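Local coordinates for cAMP-dependent protein kinase regulatory subunit (Saccharomyces cerevisiae, PDB 6XQK) that probably serves, through this dimerization/docking domain, to assemble regulatory subunits of the cAMP-dependent protein kinase into oligomers, at residues Q11-L16 / N38-Q43; A24-S27 / Q31-A34. All blocks are in the same frame, centred on the assembly; numbering follows the deposited sequence.

Overall arrangement
Each chain is a helical hairpin: helix 8-24, a short loop, then helix 29-49. Contact 2 (24-27 with 31-34) lies at the turn, where proline and alanine of the loop side pack against one phenylalanine of the second helix. Contact 1 (11-16 with 38-43) lies farther from the turn, where the helices have diverged and a single long-armed salt bridge spans the gap. Their centres are 14 Å apart, and both use helix 29-49. The centre of contact 1 lies about 3 Å from the centre of the chain, that of contact 2 about 11 Å. The second subunit packs against residues of both contacts, within a four-chain assembly.

Contact 1 (Q11-L16 / N38-Q43); sequences QAELQL and NKRLEQ
The carboxylate of Glu13 and the guanidinium of Arg40 meet edge to edge, their planes only 16° apart. Arg40 grips side-on, giving one nitrogen to each oxygen: NE of Arg40 reaches OE1 of Glu13 at 3.2 Å, in the guanidinium plane, while NH2 of Arg40 donates at 2.8 Å to OE2 of Glu13, which lies somewhat off the guanidinium plane. Both oxygens use their syn lone pairs, and the NE bond is the straighter, at 162°. Two parallel bonds of this kind hold the flat groups against rotation as well as separation. The remaining nitrogen is also engaged: NH1 of Arg40 donates to OE1 of Gln43 at 3.0 Å, so a residue three positions along the same helix steadies the arginine for its partner.

This salt bridge spans the two helices of the RIIa-type dimerization/docking hairpin where they stand apart, the CA atoms of Glu13 and Arg40 being 9.4 Å from each other. Long side chains suit such a gap, and they come from opposite directions to close it. In Arg40, CG is anti to the carbonyl carbon (chi1 -74°), and bends at chi2 and chi3 bring the side edge, rather than the end, of the guanidinium to the acid. The second subunit packs on the pair too, with its Phe29 against Glu13 and its Leu30 against Arg40.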
ATOM      1  N   GLN A  11      18.548   6.159  -7.477  1.00 27.81           N
ATOM      2  CA  GLN A  11      18.507   6.293  -8.923  1.00 27.30           C
ATOM      3  C   GLN A  11      18.185   4.963  -9.590  1.00 26.34           C
ATOM      4  O   GLN A  11      17.459   4.940 -10.575  1.00 26.10           O
ATOM      5  CB  GLN A  11      19.821   6.858  -9.453  1.00 29.37           C
ATOM      6  CG  GLN A  11      20.051   8.257  -8.921  1.00 34.76           C
ATOM      7  CD  GLN A  11      20.661   9.231  -9.879  1.00 40.98           C
ATOM      8  OE1 GLN A  11      20.223  10.396  -9.970  1.00 44.34           O
ATOM      9  NE2 GLN A  11      21.680   8.793 -10.605  1.00 39.54           N
ATOM     10  N   ALA A  12      18.696   3.844  -9.039  1.00 25.48           N
ATOM     11  CA  ALA A  12      18.440   2.499  -9.568  1.00 24.36           C
ATOM     12  C   ALA A  12      16.976   2.128  -9.407  1.00 23.75           C
ATOM     13  O   ALA A  12      16.362   1.680 -10.379  1.00 23.80           O
ATOM     14  CB  ALA A  12      19.329   1.485  -8.872  1.00 24.02           C
ATOM     15  N   GLU A  13      16.390   2.366  -8.208  1.00 23.17           N
ATOM     16  CA  GLU A  13      14.976   2.076  -7.972  1.00 23.27           C
ATOM     17  C   GLU A  13      14.045   2.974  -8.799  1.00 23.22           C
ATOM     18  O   GLU A  13      12.975   2.535  -9.235  1.00 23.49           O
ATOM     19  CB  GLU A  13      14.630   2.204  -6.485  1.00 24.94           C
ATOM     20  CG  GLU A  13      15.262   1.151  -5.618  1.00 28.28           C
ATOM     21  CD  GLU A  13      14.596  -0.215  -5.632  1.00 32.50           C
ATOM     22  OE1 GLU A  13      13.626  -0.447  -6.394  1.00 30.63           O
ATOM     23  OE2 GLU A  13      15.064  -1.066  -4.847  1.00 34.59           O
ATOM     24  N   LEU A  14      14.455   4.220  -9.017  1.00 22.88           N
ATOM     25  CA  LEU A  14      13.684   5.149  -9.830  1.00 23.30           C
ATOM     26  C   LEU A  14      13.752   4.742 -11.298  1.00 23.15           C
ATOM     27  O   LEU A  14      12.743   4.792 -11.985  1.00 23.61           O
ATOM     28  CB  LEU A  14      14.187   6.580  -9.630  1.00 23.76           C
ATOM     29  CG  LEU A  14      13.405   7.652 -10.343  1.00 25.27           C
ATOM     30  CD1 LEU A  14      11.972   7.703  -9.865  1.00 25.51           C
ATOM     31  CD2 LEU A  14      14.055   9.003 -10.154  1.00 25.46           C
ATOM     32  N   GLN A  15      14.920   4.280 -11.774  1.00 22.48           N
ATOM     33  CA  GLN A  15      15.089   3.832 -13.158  1.00 22.05           C
ATOM     34  C   GLN A  15      14.268   2.556 -13.420  1.00 21.84           C
ATOM     35  O   GLN A  15      13.675   2.409 -14.481  1.00 21.71           O
ATOM     36  CB  GLN A  15      16.573   3.633 -13.491  1.00 23.45           C
ATOM     37  CG  GLN A  15      16.898   3.611 -14.984  1.00 28.63           C
ATOM     38  CD  GLN A  15      16.442   4.847 -15.776  1.00 35.48           C
ATOM     39  OE1 GLN A  15      16.926   5.975 -15.569  1.00 38.78           O
ATOM     40  NE2 GLN A  15      15.513   4.666 -16.724  1.00 33.95           N
ATOM     41  N   LEU A  16      14.206   1.653 -12.443  1.00 21.63           N
ATOM     42  CA  LEU A  16      13.415   0.429 -12.563  1.00 20.86           C
ATOM     43  C   LEU A  16      11.914   0.767 -12.653  1.00 21.63           C
ATOM     44  O   LEU A  16      11.163   0.150 -13.426  1.00 21.63           O
ATOM     45  CB  LEU A  16      13.656  -0.462 -11.340  1.00 20.21           C
ATOM     46  CG  LEU A  16      14.869  -1.383 -11.327  1.00 20.98           C
ATOM     47  CD1 LEU A  16      14.789  -2.315 -10.134  1.00 21.41           C
ATOM     48  CD2 LEU A  16      14.959  -2.207 -12.600  1.00 21.55           C
ATOM     49  N   ASN A  38       4.455  -1.278  -3.368  1.00 16.64           N
ATOM     50  CA  ASN A  38       4.029  -2.198  -2.332  1.00 17.27           C
ATOM     51  C   ASN A  38       4.606  -3.595  -2.602  1.00 18.71           C
ATOM     52  O   ASN A  38       4.925  -4.307  -1.641  1.00 19.59           O
ATOM     53  CB  ASN A  38       2.524  -2.252  -2.248  1.00 18.41           C
ATOM     54  CG  ASN A  38       1.908  -1.033  -1.602  1.00 22.56           C
ATOM     55  OD1 ASN A  38       2.461  -0.426  -0.683  1.00 23.91           O
ATOM     56  ND2 ASN A  38       0.739  -0.643  -2.057  1.00 23.20           N
ATOM     57  N   LYS A  39       4.767  -3.987  -3.894  1.00 18.24           N
ATOM     58  CA  LYS A  39       5.361  -5.271  -4.258  1.00 17.78           C
ATOM     59  C   LYS A  39       6.879  -5.233  -4.063  1.00 17.35           C
ATOM     60  O   LYS A  39       7.437  -6.229  -3.617  1.00 18.10           O
ATOM     61  CB  LYS A  39       5.022  -5.670  -5.688  1.00 19.44           C
ATOM     62  CG  LYS A  39       5.429  -7.104  -5.997  1.00 23.37           C
ATOM     63  CD  LYS A  39       5.120  -7.493  -7.447  1.00 28.60           C
ATOM     64  CE  LYS A  39       5.589  -8.885  -7.737  1.00 31.08           C
ATOM     65  NZ  LYS A  39       5.006  -9.805  -6.749  1.00 33.49           N
ATOM     66  N   ARG A  40       7.552  -4.100  -4.344  1.00 16.11           N
ATOM     67  CA  ARG A  40       8.998  -3.995  -4.105  1.00 15.95           C
ATOM     68  C   ARG A  40       9.306  -4.145  -2.609  1.00 16.04           C
ATOM     69  O   ARG A  40      10.298  -4.771  -2.233  1.00 16.83           O
ATOM     70  CB  ARG A  40       9.543  -2.652  -4.627  1.00 17.46           C
ATOM     71  CG  ARG A  40       9.665  -2.558  -6.153  1.00 19.45           C
ATOM     72  CD  ARG A  40      10.721  -3.503  -6.725  1.00 20.42           C
ATOM     73  NE  ARG A  40      12.072  -3.218  -6.219  1.00 24.77           N
ATOM     74  CZ  ARG A  40      12.785  -4.035  -5.429  1.00 27.28           C
ATOM     75  NH1 ARG A  40      12.294  -5.212  -5.057  1.00 27.67           N
ATOM     76  NH2 ARG A  40      13.993  -3.677  -5.009  1.00 25.65           N
ATOM     77  N   LEU A  41       8.452  -3.584  -1.761  1.00 15.66           N
ATOM     78  CA  LEU A  41       8.572  -3.723  -0.315  1.00 15.92           C
ATOM     79  C   LEU A  41       8.345  -5.181   0.078  1.00 16.20           C
ATOM     80  O   LEU A  41       9.071  -5.707   0.927  1.00 17.21           O
ATOM     81  CB  LEU A  41       7.513  -2.851   0.398  1.00 15.93           C
ATOM     82  CG  LEU A  41       7.775  -1.355   0.484  1.00 16.36           C
ATOM     83  CD1 LEU A  41       6.637  -0.669   1.205  1.00 17.05           C
ATOM     84  CD2 LEU A  41       9.077  -1.077   1.208  1.00 15.64           C
ATOM     85  N   GLU A  42       7.330  -5.826  -0.518  1.00 15.54           N
ATOM     86  CA  GLU A  42       6.984  -7.212  -0.240  1.00 16.28           C
ATOM     87  C   GLU A  42       8.158  -8.129  -0.561  1.00 15.87           C
ATOM     88  O   GLU A  42       8.459  -9.017   0.232  1.00 15.70           O
ATOM     89  CB  GLU A  42       5.728  -7.628  -1.015  1.00 19.50           C
ATOM     90  CG  GLU A  42       5.384  -9.096  -0.849  1.00 24.70           C
ATOM     91  CD  GLU A  42       4.057  -9.533  -1.428  1.00 32.02           C
ATOM     92  OE1 GLU A  42       3.480  -8.789  -2.248  1.00 32.27           O
ATOM     93  OE2 GLU A  42       3.597 -10.636  -1.066  1.00 36.25           O
ATOM     94  N   GLN A  43       8.835  -7.887  -1.687  1.00 15.59           N
ATOM     95  CA  GLN A  43      10.020  -8.633  -2.097  1.00 15.79           C
ATOM     96  C   GLN A  43      11.157  -8.522  -1.075  1.00 16.23           C
ATOM     97  O   GLN A  43      11.711  -9.550  -0.661  1.00 17.12           O
ATOM     98  CB  GLN A  43      10.463  -8.216  -3.510  1.00 17.04           C
ATOM     99  CG  GLN A  43       9.432  -8.621  -4.551  1.00 19.90           C
ATOM    100  CD  GLN A  43       9.722  -8.124  -5.945  1.00 24.33           C
ATOM    101  OE1 GLN A  43      10.192  -7.019  -6.152  1.00 25.06           O
ATOM    102  NE2 GLN A  43       9.425  -8.928  -6.953  1.00 25.82           N
TER

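Contact 2 (A24-S27 / Q31-A34); sequences ANPS and QFSA
The turn of the RIIa-type helical hairpin is packed here, where helix 8-24 gives way to the loop leading into helix 29-49. Asn25 breaks the first helix with a positive phi of 44°, a conformation asparagine tolerates better than most residues. Pro26 follows, its rigid ring suited to an extended loop and to apolar packing, and it meets Phe32 one turn into the next helix. The contact is purely van der Waals. CB of Pro26 rests 3.5 Å from CB of Phe32, and CG of Pro26 is 3.7 Å from CG of Phe32; CD of Pro26 lies over one face of the aromatic ring. With its CG placed opposite the backbone N (chi1 178°), Phe32 extends its ring back toward the end of the first helix, where Glu20 and Ile21 also touch it. The small Ala24 lets the distal part of the ring come close. Exchanging Phe32 for an alanine would probably deprive Ala24 and the ring of Pro26 of their shared aromatic surface, opening a gap between the loop and the second helix. The methyl CB of Ala24 approaches the ring obliquely, 3.6 Å from CE2 and 3.8 Å from CZ of Phe32.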
ATOM      1  N   ALA A  24       4.534  -0.686 -19.323  1.00 30.99           N
ATOM      2  CA  ALA A  24       3.129  -1.022 -19.142  1.00 30.98           C
ATOM      3  C   ALA A  24       2.163   0.048 -19.627  1.00 31.35           C
ATOM      4  O   ALA A  24       1.045  -0.291 -20.015  1.00 31.35           O
ATOM      5  CB  ALA A  24       2.846  -1.368 -17.679  1.00 30.84           C
ATOM      6  N   ASN A  25       2.568   1.343 -19.553  1.00 31.31           N
ATOM      7  CA  ASN A  25       1.736   2.530 -19.845  1.00 32.03           C
ATOM      8  C   ASN A  25       0.331   2.378 -19.198  1.00 31.69           C
ATOM      9  O   ASN A  25      -0.670   2.187 -19.893  1.00 31.56           O
ATOM     10  CB  ASN A  25       1.646   2.814 -21.342  1.00 34.23           C
ATOM     11  CG  ASN A  25       0.984   4.135 -21.669  1.00 39.02           C
ATOM     12  OD1 ASN A  25       0.784   4.993 -20.800  1.00 40.87           O
ATOM     13  ND2 ASN A  25       0.603   4.323 -22.922  1.00 40.25           N
ATOM     14  N   PRO A  26       0.295   2.260 -17.854  1.00 30.88           N
ATOM     15  CA  PRO A  26      -0.981   1.993 -17.183  1.00 30.31           C
ATOM     16  C   PRO A  26      -2.070   3.024 -17.427  1.00 30.59           C
ATOM     17  O   PRO A  26      -1.807   4.225 -17.528  1.00 30.80           O
ATOM     18  CB  PRO A  26      -0.589   1.964 -15.702  1.00 30.36           C
ATOM     19  CG  PRO A  26       0.690   2.755 -15.630  1.00 30.56           C
ATOM     20  CD  PRO A  26       1.401   2.407 -16.880  1.00 29.43           C
ATOM     21  N   SER A  27      -3.307   2.551 -17.506  1.00 30.68           N
ATOM     22  CA  SER A  27      -4.489   3.425 -17.615  1.00 30.98           C
ATOM     23  C   SER A  27      -4.749   4.116 -16.247  1.00 29.63           C
ATOM     24  O   SER A  27      -5.333   5.197 -16.203  1.00 29.89           O
ATOM     25  CB  SER A  27      -5.716   2.602 -18.017  1.00 33.64           C
ATOM     26  OG  SER A  27      -5.989   1.566 -17.083  1.00 36.39           O
ATOM     27  N   GLN A  31      -2.673   3.714  -9.258  1.00 21.54           N
ATOM     28  CA  GLN A  31      -2.901   2.337  -8.797  1.00 21.29           C
ATOM     29  C   GLN A  31      -1.759   1.411  -9.195  1.00 21.58           C
ATOM     30  O   GLN A  31      -1.312   0.608  -8.389  1.00 22.01           O
ATOM     31  CB  GLN A  31      -4.232   1.783  -9.315  1.00 21.96           C
ATOM     32  CG  GLN A  31      -4.647   0.472  -8.671  1.00 22.79           C
ATOM     33  CD  GLN A  31      -4.893   0.632  -7.204  1.00 26.25           C
ATOM     34  OE1 GLN A  31      -5.865   1.267  -6.777  1.00 28.03           O
ATOM     35  NE2 GLN A  31      -4.008   0.070  -6.387  1.00 25.99           N
ATOM     36  N   PHE A  32      -1.254   1.552 -10.410  1.00 22.09           N
ATOM     37  CA  PHE A  32      -0.126   0.758 -10.880  1.00 22.88           C
ATOM     38  C   PHE A  32       1.119   1.053 -10.037  1.00 22.62           C
ATOM     39  O   PHE A  32       1.847   0.120  -9.666  1.00 23.22           O
ATOM     40  CB  PHE A  32       0.178   1.085 -12.354  1.00 23.39           C
ATOM     41  CG  PHE A  32       1.363   0.343 -12.931  1.00 24.59           C
ATOM     42  CD1 PHE A  32       2.640   0.859 -12.830  1.00 25.85           C
ATOM     43  CD2 PHE A  32       1.192  -0.855 -13.598  1.00 25.70           C
ATOM     44  CE1 PHE A  32       3.728   0.170 -13.343  1.00 27.16           C
ATOM     45  CE2 PHE A  32       2.282  -1.536 -14.120  1.00 26.85           C
ATOM     46  CZ  PHE A  32       3.543  -1.013 -14.002  1.00 26.95           C
ATOM     47  N   SER A  33       1.379   2.348  -9.774  1.00 21.00           N
ATOM     48  CA  SER A  33       2.547   2.774  -9.023  1.00 20.28           C
ATOM     49  C   SER A  33       2.487   2.335  -7.565  1.00 18.14           C
ATOM     50  O   SER A  33       3.484   1.864  -7.049  1.00 18.79           O
ATOM     51  CB  SER A  33       2.725   4.282  -9.117  1.00 22.52           C
ATOM     52  OG  SER A  33       2.782   4.661 -10.478  1.00 26.00           O
ATOM     53  N   ALA A  34       1.326   2.436  -6.918  1.00 15.83           N
ATOM     54  CA  ALA A  34       1.165   1.970  -5.544  1.00 14.58           C
ATOM     55  C   ALA A  34       1.374   0.442  -5.503  1.00 14.87           C
ATOM     56  O   ALA A  34       2.133  -0.037  -4.668  1.00 14.24           O
ATOM     57  CB  ALA A  34      -0.216   2.328  -5.009  1.00 13.24           C
TER